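Local coordinates for protein chloromuconate cycloisomerase (Rhodococcus opacus, PDB 4M0X) that is an enolase-superfamily protein that joins an N-terminal capping domain to a barrel domain holding a manganese ion, at residues T6-T11 with Y73-I78; K67-Q72 with F98-A103; S163-M168 with G323-G328. All blocks are in the same frame, centred on the assembly; numbering follows the deposited sequence.

How the interactions relate
From the N terminus, strand 5-17 supplies the first half of interaction 1, whose loop closes only when the chain reaches 73-78, at the C-terminal end of helix 63-74. Before that closure, 67-72 has already opened interaction 2, which ends at 98-103; the two loops therefore cross. Both use helix 63-74, their centres lie 10 Å apart, and together they join the antiparallel sheet, this helix with the turn at its end, and the start of helix 101-118 in the capping domain. Interaction 3 follows in series, on the opposite side of the chain's centre. It spans the barrel from strand 163-167 to 323-328, and its nearest atoms are about 14 Å from those of interaction 2.

Interaction 1: T6-T11 with Y73-I78; sequences TEMSAT and YLAPVI
Met8 reaches from strand 5-17 to the 3-10 turn of Ala75 to Val77, at the C-terminal end of helix 63-74, and it meets Ala75 and Ile78 there with the far end of its side chain. Its first two carbons mostly bridge the distance: Met8 CB stays 5.1 Å and Met8 CG 5.3 Å from the CG2 methyl of Ile78. CG is anti to the backbone N (chi1 171°) and the next torsion is also extended, which drives the chain straight out from the strand. SD is the first atom to make contact, Met8 SD lying 4.1 Å from Ile78 CG2. The chain then bends at chi3 (67°), and this kink turns the terminal methyl in against Ala75, with Met8 CE 3.7 Å from Ala75 CB and packed on its CA as well. On its other neighbour, Met8 CE sits 4.1 Å from Ile78 CB.

This is the sheet-to-helix packing of the capping domain found in the enolase superfamily, where an antiparallel sheet is covered by helices. Strand 5-17 pairs with strand 27-40, and Thr6 and Glu7 both face Arg39 in a classic beta bulge just before Met8. The side chain of Met8 is further walled in by Val36 of strand 27-40, Ile70 of helix 63-74 and Ile107 of helix 101-118.

Within the receiving turn, Val77 N bonds to Leu74 O, and Ile78 N bonds to Ala75 O at 2.7 Å, a closure that brings Ala75 and Ile78 together to receive the same methyl. Ile78 also packs on Ala89 and Ile107, while at the other end of the segment Tyr73 OH is hydrogen-bonded to Glu64 OE1 of the second subunit.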
ATOM      1  N   THR A   6      47.433  18.312 -16.791  1.00 35.79           N
ATOM      2  CA  THR A   6      48.488  18.139 -17.789  1.00 36.15           C
ATOM      3  C   THR A   6      48.766  16.662 -18.083  1.00 38.65           C
ATOM      4  O   THR A   6      48.840  16.244 -19.240  1.00 38.95           O
ATOM      5  CB  THR A   6      49.748  18.884 -17.284  1.00 34.56           C
ATOM      6  OG1 THR A   6      49.671  20.223 -17.737  1.00 34.95           O
ATOM      7  CG2 THR A   6      51.039  18.299 -17.787  1.00 37.60           C
ATOM      8  N   GLU A   7      48.941  15.884 -17.021  1.00 41.06           N
ATOM      9  CA  GLU A   7      49.076  14.461 -17.137  1.00 43.89           C
ATOM     10  C   GLU A   7      48.160  13.764 -16.132  1.00 45.22           C
ATOM     11  O   GLU A   7      47.683  14.370 -15.164  1.00 46.81           O
ATOM     12  CB  GLU A   7      50.518  14.059 -16.895  1.00 48.48           C
ATOM     13  CG  GLU A   7      51.522  14.710 -17.830  1.00 54.72           C
ATOM     14  CD  GLU A   7      52.868  14.882 -17.161  1.00 60.05           C
ATOM     15  OE1 GLU A   7      53.453  15.995 -17.261  1.00 61.10           O
ATOM     16  OE2 GLU A   7      53.316  13.905 -16.504  1.00 55.29           O
ATOM     17  N   MET A   8      47.890  12.492 -16.407  1.00 44.00           N
ATOM     18  CA  MET A   8      47.256  11.596 -15.468  1.00 39.29           C
ATOM     19  C   MET A   8      47.726  10.204 -15.827  1.00 35.79           C
ATOM     20  O   MET A   8      47.497   9.739 -16.943  1.00 33.58           O
ATOM     21  CB  MET A   8      45.735  11.690 -15.552  1.00 41.61           C
ATOM     22  CG  MET A   8      45.022  10.618 -14.734  1.00 45.88           C
ATOM     23  SD  MET A   8      43.229  10.762 -14.748  1.00 45.77           S
ATOM     24  CE  MET A   8      42.801  10.410 -16.452  1.00 43.67           C
ATOM     25  N   SER A   9      48.406   9.561 -14.884  1.00 33.44           N
ATOM     26  CA  SER A   9      48.848   8.171 -15.026  1.00 30.99           C
ATOM     27  C   SER A   9      48.080   7.242 -14.069  1.00 30.53           C
ATOM     28  O   SER A   9      47.668   7.649 -12.967  1.00 32.64           O
ATOM     29  CB  SER A   9      50.327   8.076 -14.735  1.00 28.74           C
ATOM     30  OG  SER A   9      50.542   8.305 -13.356  1.00 32.56           O
ATOM     31  N   ALA A  10      47.896   5.997 -14.494  1.00 28.57           N
ATOM     32  CA  ALA A  10      47.239   4.974 -13.692  1.00 27.34           C
ATOM     33  C   ALA A  10      48.104   3.690 -13.644  1.00 27.75           C
ATOM     34  O   ALA A  10      48.201   2.942 -14.634  1.00 28.55           O
ATOM     35  CB  ALA A  10      45.850   4.691 -14.245  1.00 24.91           C
ATOM     36  N   THR A  11      48.722   3.451 -12.493  1.00 25.53           N
ATOM     37  CA  THR A  11      49.720   2.397 -12.324  1.00 25.41           C
ATOM     38  C   THR A  11      49.243   1.348 -11.327  1.00 26.47           C
ATOM     39  O   THR A  11      48.922   1.677 -10.158  1.00 25.44           O
ATOM     40  CB  THR A  11      50.997   2.951 -11.679  1.00 25.83           C
ATOM     41  OG1 THR A  11      51.529   4.030 -12.463  1.00 26.22           O
ATOM     42  CG2 THR A  11      52.022   1.844 -11.488  1.00 23.85           C
ATOM     43  N   TYR A  73      39.151   5.631 -21.590  1.00 31.73           N
ATOM     44  CA  TYR A  73      37.817   6.254 -21.715  1.00 30.83           C
ATOM     45  C   TYR A  73      37.532   7.399 -20.783  1.00 33.10           C
ATOM     46  O   TYR A  73      36.673   8.235 -21.072  1.00 35.90           O
ATOM     47  CB  TYR A  73      36.686   5.238 -21.616  1.00 27.14           C
ATOM     48  CG  TYR A  73      36.722   4.192 -22.691  1.00 25.07           C
ATOM     49  CD1 TYR A  73      36.060   4.384 -23.903  1.00 24.13           C
ATOM     50  CD2 TYR A  73      37.421   3.006 -22.493  1.00 24.95           C
ATOM     51  CE1 TYR A  73      36.091   3.423 -24.893  1.00 23.30           C
ATOM     52  CE2 TYR A  73      37.464   2.035 -23.473  1.00 24.35           C
ATOM     53  CZ  TYR A  73      36.793   2.245 -24.662  1.00 24.40           C
ATOM     54  OH  TYR A  73      36.837   1.259 -25.603  1.00 24.69           O
ATOM     55  N   LEU A  74      38.225   7.433 -19.653  1.00 33.53           N
ATOM     56  CA  LEU A  74      38.003   8.509 -18.700  1.00 32.25           C
ATOM     57  C   LEU A  74      38.934   9.678 -18.957  1.00 31.50           C
ATOM     58  O   LEU A  74      38.508  10.817 -18.865  1.00 32.46           O
ATOM     59  CB  LEU A  74      38.109   7.984 -17.253  1.00 32.44           C
ATOM     60  CG  LEU A  74      36.933   7.099 -16.773  1.00 29.91           C
ATOM     61  CD1 LEU A  74      37.006   6.722 -15.296  1.00 27.43           C
ATOM     62  CD2 LEU A  74      35.613   7.770 -17.071  1.00 27.60           C
ATOM     63  N   ALA A  75      40.186   9.378 -19.321  1.00 32.90           N
ATOM     64  CA  ALA A  75      41.274  10.362 -19.423  1.00 33.36           C
ATOM     65  C   ALA A  75      40.895  11.624 -20.177  1.00 36.59           C
ATOM     66  O   ALA A  75      41.159  12.714 -19.681  1.00 37.57           O
ATOM     67  CB  ALA A  75      42.516   9.740 -20.040  1.00 31.71           C
ATOM     68  N   PRO A  76      40.302  11.471 -21.384  1.00 39.35           N
ATOM     69  CA  PRO A  76      39.799  12.497 -22.294  1.00 39.64           C
ATOM     70  C   PRO A  76      38.932  13.593 -21.700  1.00 42.58           C
ATOM     71  O   PRO A  76      38.906  14.696 -22.258  1.00 46.47           O
ATOM     72  CB  PRO A  76      38.955  11.696 -23.294  1.00 40.85           C
ATOM     73  CG  PRO A  76      38.987  10.271 -22.821  1.00 41.65           C
ATOM     74  CD  PRO A  76      40.249  10.159 -22.048  1.00 40.25           C
ATOM     75  N   VAL A  77      38.205  13.332 -20.620  1.00 40.65           N
ATOM     76  CA  VAL A  77      37.555  14.467 -19.964  1.00 41.12           C
ATOM     77  C   VAL A  77      38.344  15.039 -18.778  1.00 41.60           C
ATOM     78  O   VAL A  77      37.852  15.925 -18.086  1.00 46.80           O
ATOM     79  CB  VAL A  77      36.057  14.244 -19.620  1.00 40.84           C
ATOM     80  CG1 VAL A  77      35.185  14.429 -20.861  1.00 40.49           C
ATOM     81  CG2 VAL A  77      35.814  12.895 -18.958  1.00 40.99           C
ATOM     82  N   ILE A  78      39.566  14.565 -18.553  1.00 38.13           N
ATOM     83  CA  ILE A  78      40.378  15.070 -17.434  1.00 37.13           C
ATOM     84  C   ILE A  78      41.625  15.842 -17.887  1.00 39.00           C
ATOM     85  O   ILE A  78      41.915  16.930 -17.364  1.00 41.69           O
ATOM     86  CB  ILE A  78      40.754  13.945 -16.427  1.00 36.56           C
ATOM     87  CG1 ILE A  78      39.502  13.136 -15.998  1.00 35.83           C
ATOM     88  CG2 ILE A  78      41.494  14.498 -15.218  1.00 32.34           C
ATOM     89  CD1 ILE A  78      38.442  13.915 -15.245  1.00 32.81           C
TER

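Interaction 2: K67-Q72 with F98-A103; sequences KTIIDQ and FGNSVA
Ile69 and Ala103 bury the most surface here, and they meet methyl to methyl, Ile69 CG2 resting 4.1 Å from Ala103 CB. The two branches of Ile69 divide the work. CG2 goes to the alanine, while CG1, which stands anti to the carbonyl carbon (chi1 -77°), is laid against the amide of Asn100, with Ile69 CG1 3.5 Å from Asn100 OD1. These two side chains run at about a right angle to each other. Ala103 CB is also met by Ile70, whose CG1 comes to 4.0 Å, so the single methyl touches consecutive isoleucines of helix 63-74. Beyond it, Ile70 CD1 reaches the backbone of Ala103, 3.9 Å from its O.

The contact packs helix 63-74 against the first turn of helix 101-118, two helices of the capping domain. Asn100 occupies the N-cap position but makes no capping bond with its side chain; instead Glu61 takes the backbone N of Val102 and, weakly, that of Ala103. With OD1 on Ile69, the ND2 of Asn100 turns to other partners: it bonds to Gly60 O of the second subunit and donates to Phe98 O in its own loop at 3.1 Å, nearly straight (162°) and within the amide plane.

No hydrogen bond links the two segments. What joins them is apolar packing, with two carbonyl oxygens set against isoleucine carbons. Since no polar bond across the pair sets its geometry, the fit depends on the shape of the isoleucine branches around the Ala103 methyl.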
ATOM      1  N   LYS A  67      42.553   0.308 -14.838  1.00 23.15           N
ATOM      2  CA  LYS A  67      43.581   1.061 -15.549  1.00 24.09           C
ATOM      3  C   LYS A  67      43.086   1.432 -16.950  1.00 25.88           C
ATOM      4  O   LYS A  67      43.111   2.600 -17.331  1.00 26.04           O
ATOM      5  CB  LYS A  67      44.888   0.287 -15.645  1.00 23.43           C
ATOM      6  CG  LYS A  67      45.937   1.030 -16.454  1.00 24.79           C
ATOM      7  CD  LYS A  67      47.277   0.311 -16.494  1.00 25.20           C
ATOM      8  CE  LYS A  67      48.203   0.857 -17.581  1.00 23.72           C
ATOM      9  NZ  LYS A  67      48.631   2.260 -17.340  1.00 22.55           N
ATOM     10  N   THR A  68      42.596   0.440 -17.692  1.00 26.17           N
ATOM     11  CA  THR A  68      42.185   0.659 -19.064  1.00 27.05           C
ATOM     12  C   THR A  68      41.085   1.691 -19.208  1.00 28.82           C
ATOM     13  O   THR A  68      41.153   2.513 -20.109  1.00 31.35           O
ATOM     14  CB  THR A  68      41.772  -0.653 -19.710  1.00 27.51           C
ATOM     15  OG1 THR A  68      42.882  -1.531 -19.623  1.00 27.50           O
ATOM     16  CG2 THR A  68      41.429  -0.457 -21.186  1.00 26.79           C
ATOM     17  N   ILE A  69      40.093   1.656 -18.315  1.00 29.79           N
ATOM     18  CA  ILE A  69      38.946   2.577 -18.369  1.00 29.16           C
ATOM     19  C   ILE A  69      39.430   3.978 -18.090  1.00 29.86           C
ATOM     20  O   ILE A  69      39.036   4.945 -18.759  1.00 31.71           O
ATOM     21  CB  ILE A  69      37.848   2.172 -17.362  1.00 28.83           C
ATOM     22  CG1 ILE A  69      37.051   0.974 -17.877  1.00 28.90           C
ATOM     23  CG2 ILE A  69      36.896   3.308 -17.081  1.00 27.06           C
ATOM     24  CD1 ILE A  69      36.298   1.238 -19.170  1.00 31.02           C
ATOM     25  N   ILE A  70      40.321   4.070 -17.116  1.00 29.77           N
ATOM     26  CA  ILE A  70      40.938   5.340 -16.796  1.00 30.02           C
ATOM     27  C   ILE A  70      41.762   5.850 -17.990  1.00 31.25           C
ATOM     28  O   ILE A  70      41.464   6.934 -18.517  1.00 28.59           O
ATOM     29  CB  ILE A  70      41.752   5.260 -15.501  1.00 27.03           C
ATOM     30  CG1 ILE A  70      40.789   5.112 -14.311  1.00 28.32           C
ATOM     31  CG2 ILE A  70      42.597   6.498 -15.321  1.00 25.11           C
ATOM     32  CD1 ILE A  70      41.433   4.686 -13.005  1.00 27.28           C
ATOM     33  N   ASP A  71      42.761   5.065 -18.421  1.00 33.29           N
ATOM     34  CA  ASP A  71      43.669   5.480 -19.517  1.00 32.51           C
ATOM     35  C   ASP A  71      42.872   5.801 -20.753  1.00 33.55           C
ATOM     36  O   ASP A  71      43.059   6.862 -21.303  1.00 34.85           O
ATOM     37  CB  ASP A  71      44.754   4.447 -19.861  1.00 30.86           C
ATOM     38  CG  ASP A  71      45.876   4.416 -18.852  1.00 32.54           C
ATOM     39  OD1 ASP A  71      46.023   5.364 -18.055  1.00 34.47           O
ATOM     40  OD2 ASP A  71      46.624   3.424 -18.821  1.00 34.17           O
ATOM     41  N   GLN A  72      41.952   4.924 -21.160  1.00 32.05           N
ATOM     42  CA  GLN A  72      41.362   5.072 -22.477  1.00 31.17           C
ATOM     43  C   GLN A  72      40.081   5.881 -22.523  1.00 33.88           C
ATOM     44  O   GLN A  72      39.933   6.724 -23.435  1.00 36.53           O
ATOM     45  CB  GLN A  72      41.164   3.725 -23.152  1.00 31.18           C
ATOM     46  CG  GLN A  72      40.566   3.807 -24.547  1.00 30.38           C
ATOM     47  CD  GLN A  72      40.447   2.445 -25.218  1.00 31.24           C
ATOM     48  OE1 GLN A  72      41.030   1.446 -24.763  1.00 29.69           O
ATOM     49  NE2 GLN A  72      39.695   2.404 -26.322  1.00 30.83           N
ATOM     50  N   PHE A  98      29.250   4.339 -18.172  1.00 28.98           N
ATOM     51  CA  PHE A  98      28.328   3.884 -17.169  1.00 29.01           C
ATOM     52  C   PHE A  98      29.073   3.042 -16.116  1.00 28.51           C
ATOM     53  O   PHE A  98      29.971   2.265 -16.442  1.00 26.59           O
ATOM     54  CB  PHE A  98      27.185   3.080 -17.806  1.00 28.86           C
ATOM     55  CG  PHE A  98      26.173   2.622 -16.816  1.00 29.47           C
ATOM     56  CD1 PHE A  98      25.192   3.502 -16.359  1.00 28.51           C
ATOM     57  CD2 PHE A  98      26.256   1.335 -16.256  1.00 29.97           C
ATOM     58  CE1 PHE A  98      24.288   3.095 -15.392  1.00 29.34           C
ATOM     59  CE2 PHE A  98      25.351   0.916 -15.284  1.00 29.65           C
ATOM     60  CZ  PHE A  98      24.367   1.801 -14.851  1.00 30.71           C
ATOM     61  N   GLY A  99      28.687   3.203 -14.857  1.00 26.32           N
ATOM     62  CA  GLY A  99      29.219   2.379 -13.807  1.00 26.27           C
ATOM     63  C   GLY A  99      30.688   2.674 -13.637  1.00 26.78           C
ATOM     64  O   GLY A  99      31.081   3.825 -13.670  1.00 29.00           O
ATOM     65  N   ASN A 100      31.502   1.635 -13.476  1.00 26.20           N
ATOM     66  CA  ASN A 100      32.932   1.806 -13.241  1.00 25.06           C
ATOM     67  C   ASN A 100      33.195   2.868 -12.194  1.00 24.46           C
ATOM     68  O   ASN A 100      33.900   3.848 -12.444  1.00 23.41           O
ATOM     69  CB  ASN A 100      33.691   2.086 -14.547  1.00 25.21           C
ATOM     70  CG  ASN A 100      33.710   0.874 -15.484  1.00 26.22           C
ATOM     71  OD1 ASN A 100      34.661   0.095 -15.510  1.00 27.79           O
ATOM     72  ND2 ASN A 100      32.655   0.707 -16.238  1.00 26.92           N
ATOM     73  N   SER A 101      32.612   2.658 -11.016  1.00 24.04           N
ATOM     74  CA  SER A 101      32.696   3.618  -9.924  1.00 24.56           C
ATOM     75  C   SER A 101      34.057   3.621  -9.218  1.00 25.17           C
ATOM     76  O   SER A 101      34.497   4.628  -8.675  1.00 25.01           O
ATOM     77  CB  SER A 101      31.583   3.357  -8.922  1.00 25.40           C
ATOM     78  OG  SER A 101      30.312   3.618  -9.499  1.00 24.66           O
ATOM     79  N   VAL A 102      34.746   2.499  -9.231  1.00 24.75           N
ATOM     80  CA  VAL A 102      36.019   2.453  -8.539  1.00 24.42           C
ATOM     81  C   VAL A 102      37.007   3.243  -9.360  1.00 24.53           C
ATOM     82  O   VAL A 102      37.800   4.012  -8.821  1.00 24.65           O
ATOM     83  CB  VAL A 102      36.455   0.998  -8.300  1.00 24.25           C
ATOM     84  CG1 VAL A 102      37.780   0.931  -7.561  1.00 23.27           C
ATOM     85  CG2 VAL A 102      35.367   0.268  -7.508  1.00 23.01           C
ATOM     86  N   ALA A 103      36.915   3.073 -10.676  1.00 25.42           N
ATOM     87  CA  ALA A 103      37.657   3.898 -11.646  1.00 24.05           C
ATOM     88  C   ALA A 103      37.359   5.373 -11.459  1.00 23.97           C
ATOM     89  O   ALA A 103      38.284   6.169 -11.329  1.00 24.59           O
ATOM     90  CB  ALA A 103      37.335   3.481 -13.057  1.00 22.41           C
TER

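Interaction 3: S163-M168 with G323-G328; sequences SFKFKM and GCELFG
Lys165 and Glu325 point at each other across the inside of the TIM-type barrel of the enolase superfamily. Lys165 comes from strand 163-167, the second in order, and Glu325 from just beyond the short, weakly bonded strand 323-324, eighth of the parallel strands. Their backbones stay well apart, the CA atoms of Lys165 and Glu325 being 8.4 Å from each other, so the side chains cover the distance. Lys165 is stretched almost fully from CB to NZ. Glu325 starts with CG between the backbone N and the carbonyl carbon (chi1 55°) and is extended beyond it.

The two chains meet at an oblique angle. Glu325 OE1 takes the lysine nitrogen through its syn lone pair, the side of the other oxygen, in a salt bridge of 2.7 Å from Lys165 NZ. A water bonded to both Lys165 NZ and Glu325 OE2 adds a second path between the same two groups.

Lys165 also forms a salt bridge with Glu222 and a weak hydrogen bond to Asp196, both of which are ligands of the manganese ion; its side chain is about 4 Å from the metal. It thus stands between the metal's carboxylates and Glu325. Lys165 and Lys167 are consistent with the Lys-X-Lys motif of the muconate lactonizing enzyme subgroup, and Lys167 NZ too has a weak hydrogen bond to Asp196. The carboxylate of Glu325 has a further hold on the loop after strand 294-297: Glu325 OE2 receives the backbone N of Ala299 as well as the bridging water, whose oxygen is 2.9 Å from Glu325 OE2.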
ATOM      1  N   SER A 163      35.099  -3.549  19.226  1.00 32.70           N
ATOM      2  CA  SER A 163      34.181  -3.653  18.094  1.00 31.18           C
ATOM      3  C   SER A 163      34.718  -4.589  17.010  1.00 30.00           C
ATOM      4  O   SER A 163      35.868  -4.456  16.573  1.00 28.01           O
ATOM      5  CB  SER A 163      33.887  -2.260  17.530  1.00 30.01           C
ATOM      6  OG  SER A 163      32.660  -2.248  16.833  1.00 31.32           O
ATOM      7  N   PHE A 164      33.892  -5.544  16.584  1.00 30.55           N
ATOM      8  CA  PHE A 164      34.364  -6.613  15.660  1.00 32.75           C
ATOM      9  C   PHE A 164      33.434  -6.972  14.499  1.00 32.21           C
ATOM     10  O   PHE A 164      32.216  -6.735  14.543  1.00 32.16           O
ATOM     11  CB  PHE A 164      34.751  -7.887  16.435  1.00 33.43           C
ATOM     12  CG  PHE A 164      35.640  -7.608  17.595  1.00 35.42           C
ATOM     13  CD1 PHE A 164      35.098  -7.250  18.834  1.00 36.44           C
ATOM     14  CD2 PHE A 164      37.014  -7.623  17.441  1.00 35.68           C
ATOM     15  CE1 PHE A 164      35.919  -6.941  19.905  1.00 39.01           C
ATOM     16  CE2 PHE A 164      37.842  -7.312  18.512  1.00 36.35           C
ATOM     17  CZ  PHE A 164      37.299  -6.983  19.745  1.00 37.21           C
ATOM     18  N   LYS A 165      34.040  -7.542  13.462  1.00 30.51           N
ATOM     19  CA  LYS A 165      33.322  -8.006  12.289  1.00 30.46           C
ATOM     20  C   LYS A 165      33.836  -9.369  11.947  1.00 30.39           C
ATOM     21  O   LYS A 165      35.056  -9.590  11.967  1.00 32.17           O
ATOM     22  CB  LYS A 165      33.567  -7.064  11.105  1.00 29.60           C
ATOM     23  CG  LYS A 165      32.604  -7.231   9.948  1.00 26.30           C
ATOM     24  CD  LYS A 165      32.842  -6.104   8.964  1.00 26.01           C
ATOM     25  CE  LYS A 165      32.207  -6.393   7.623  1.00 26.11           C
ATOM     26  NZ  LYS A 165      32.856  -5.612   6.543  1.00 28.24           N
ATOM     27  N   PHE A 166      32.909 -10.270  11.633  1.00 29.85           N
ATOM     28  CA  PHE A 166      33.240 -11.595  11.136  1.00 31.53           C
ATOM     29  C   PHE A 166      32.939 -11.670   9.667  1.00 35.06           C
ATOM     30  O   PHE A 166      31.792 -11.445   9.242  1.00 36.25           O
ATOM     31  CB  PHE A 166      32.425 -12.664  11.851  1.00 30.85           C
ATOM     32  CG  PHE A 166      32.900 -12.952  13.224  1.00 30.13           C
ATOM     33  CD1 PHE A 166      33.859 -13.918  13.439  1.00 31.76           C
ATOM     34  CD2 PHE A 166      32.394 -12.254  14.297  1.00 29.68           C
ATOM     35  CE1 PHE A 166      34.307 -14.179  14.719  1.00 33.32           C
ATOM     36  CE2 PHE A 166      32.816 -12.521  15.577  1.00 30.51           C
ATOM     37  CZ  PHE A 166      33.779 -13.479  15.793  1.00 31.92           C
ATOM     38  N   LYS A 167      33.964 -11.972   8.879  1.00 38.15           N
ATOM     39  CA  LYS A 167      33.756 -12.049   7.446  1.00 41.63           C
ATOM     40  C   LYS A 167      33.172 -13.442   7.241  1.00 39.12           C
ATOM     41  O   LYS A 167      33.623 -14.382   7.886  1.00 38.21           O
ATOM     42  CB  LYS A 167      35.062 -11.807   6.679  1.00 43.73           C
ATOM     43  CG  LYS A 167      34.904 -10.900   5.464  1.00 51.45           C
ATOM     44  CD  LYS A 167      35.349  -9.448   5.717  1.00 57.46           C
ATOM     45  CE  LYS A 167      34.381  -8.389   5.135  1.00 57.16           C
ATOM     46  NZ  LYS A 167      33.501  -8.786   3.980  1.00 51.69           N
ATOM     47  N   MET A 168      32.129 -13.553   6.410  1.00 38.46           N
ATOM     48  CA  MET A 168      31.382 -14.824   6.218  1.00 37.07           C
ATOM     49  C   MET A 168      31.086 -15.138   4.754  1.00 36.91           C
ATOM     50  O   MET A 168      31.372 -14.343   3.861  1.00 39.31           O
ATOM     51  CB  MET A 168      30.075 -14.834   7.046  1.00 34.04           C
ATOM     52  CG  MET A 168      30.332 -14.872   8.546  1.00 32.80           C
ATOM     53  SD  MET A 168      28.968 -15.166   9.690  1.00 32.49           S
ATOM     54  CE  MET A 168      28.397 -16.765   9.153  1.00 32.63           C
ATOM     55  N   GLY A 323      29.922   2.524  13.751  1.00 24.36           N
ATOM     56  CA  GLY A 323      31.356   2.431  13.856  1.00 25.07           C
ATOM     57  C   GLY A 323      32.106   2.653  12.564  1.00 26.31           C
ATOM     58  O   GLY A 323      31.546   3.132  11.581  1.00 30.84           O
ATOM     59  N   CYS A 324      33.389   2.329  12.586  1.00 26.62           N
ATOM     60  CA  CYS A 324      34.275   2.451  11.438  1.00 28.37           C
ATOM     61  C   CYS A 324      35.277   1.249  11.317  1.00 28.97           C
ATOM     62  O   CYS A 324      35.907   0.817  12.298  1.00 29.44           O
ATOM     63  CB  CYS A 324      34.984   3.785  11.507  1.00 27.94           C
ATOM     64  SG  CYS A 324      36.417   3.912  10.434  1.00 34.65           S
ATOM     65  N   GLU A 325      35.404   0.706  10.117  1.00 27.31           N
ATOM     66  CA  GLU A 325      36.261  -0.452   9.913  1.00 29.54           C
ATOM     67  C   GLU A 325      37.524  -0.104   9.104  1.00 29.96           C
ATOM     68  O   GLU A 325      37.947  -0.891   8.261  1.00 29.60           O
ATOM     69  CB  GLU A 325      35.480  -1.605   9.236  1.00 29.19           C
ATOM     70  CG  GLU A 325      34.792  -1.217   7.922  1.00 29.19           C
ATOM     71  CD  GLU A 325      34.247  -2.403   7.115  1.00 31.51           C
ATOM     72  OE1 GLU A 325      34.308  -3.575   7.571  1.00 32.51           O
ATOM     73  OE2 GLU A 325      33.760  -2.170   5.986  1.00 32.10           O
ATOM     74  N   LEU A 326      38.138   1.052   9.347  1.00 29.75           N
ATOM     75  CA  LEU A 326      39.293   1.400   8.532  1.00 31.18           C
ATOM     76  C   LEU A 326      40.586   0.823   9.060  1.00 34.83           C
ATOM     77  O   LEU A 326      41.530   1.568   9.276  1.00 36.84           O
ATOM     78  CB  LEU A 326      39.440   2.893   8.360  1.00 29.88           C
ATOM     79  CG  LEU A 326      38.682   3.502   7.203  1.00 30.43           C
ATOM     80  CD1 LEU A 326      38.841   5.014   7.227  1.00 30.59           C
ATOM     81  CD2 LEU A 326      39.193   2.945   5.889  1.00 30.92           C
ATOM     82  N   PHE A 327      40.633  -0.502   9.230  1.00 37.78           N
ATOM     83  CA  PHE A 327      41.779  -1.224   9.801  1.00 37.05           C
ATOM     84  C   PHE A 327      42.703  -1.672   8.670  1.00 35.79           C
ATOM     85  O   PHE A 327      43.850  -2.033   8.899  1.00 36.66           O
ATOM     86  CB  PHE A 327      41.286  -2.481  10.515  1.00 38.24           C
ATOM     87  CG  PHE A 327      40.637  -3.452   9.576  1.00 42.47           C
ATOM     88  CD1 PHE A 327      41.399  -4.351   8.845  1.00 46.24           C
ATOM     89  CD2 PHE A 327      39.275  -3.420   9.363  1.00 44.11           C
ATOM     90  CE1 PHE A 327      40.817  -5.217   7.929  1.00 47.98           C
ATOM     91  CE2 PHE A 327      38.681  -4.281   8.457  1.00 47.07           C
ATOM     92  CZ  PHE A 327      39.453  -5.179   7.734  1.00 49.11           C
ATOM     93  N   GLY A 328      42.187  -1.679   7.449  1.00 34.77           N
ATOM     94  CA  GLY A 328      42.909  -2.223   6.295  1.00 32.24           C
ATOM     95  C   GLY A 328      44.377  -1.868   6.212  1.00 31.05           C
ATOM     96  O   GLY A 328      45.230  -2.756   6.294  1.00 32.93           O
TER
HETATM   97  O   HOH W   1      31.828  -3.623   4.429  1.00 57.65           O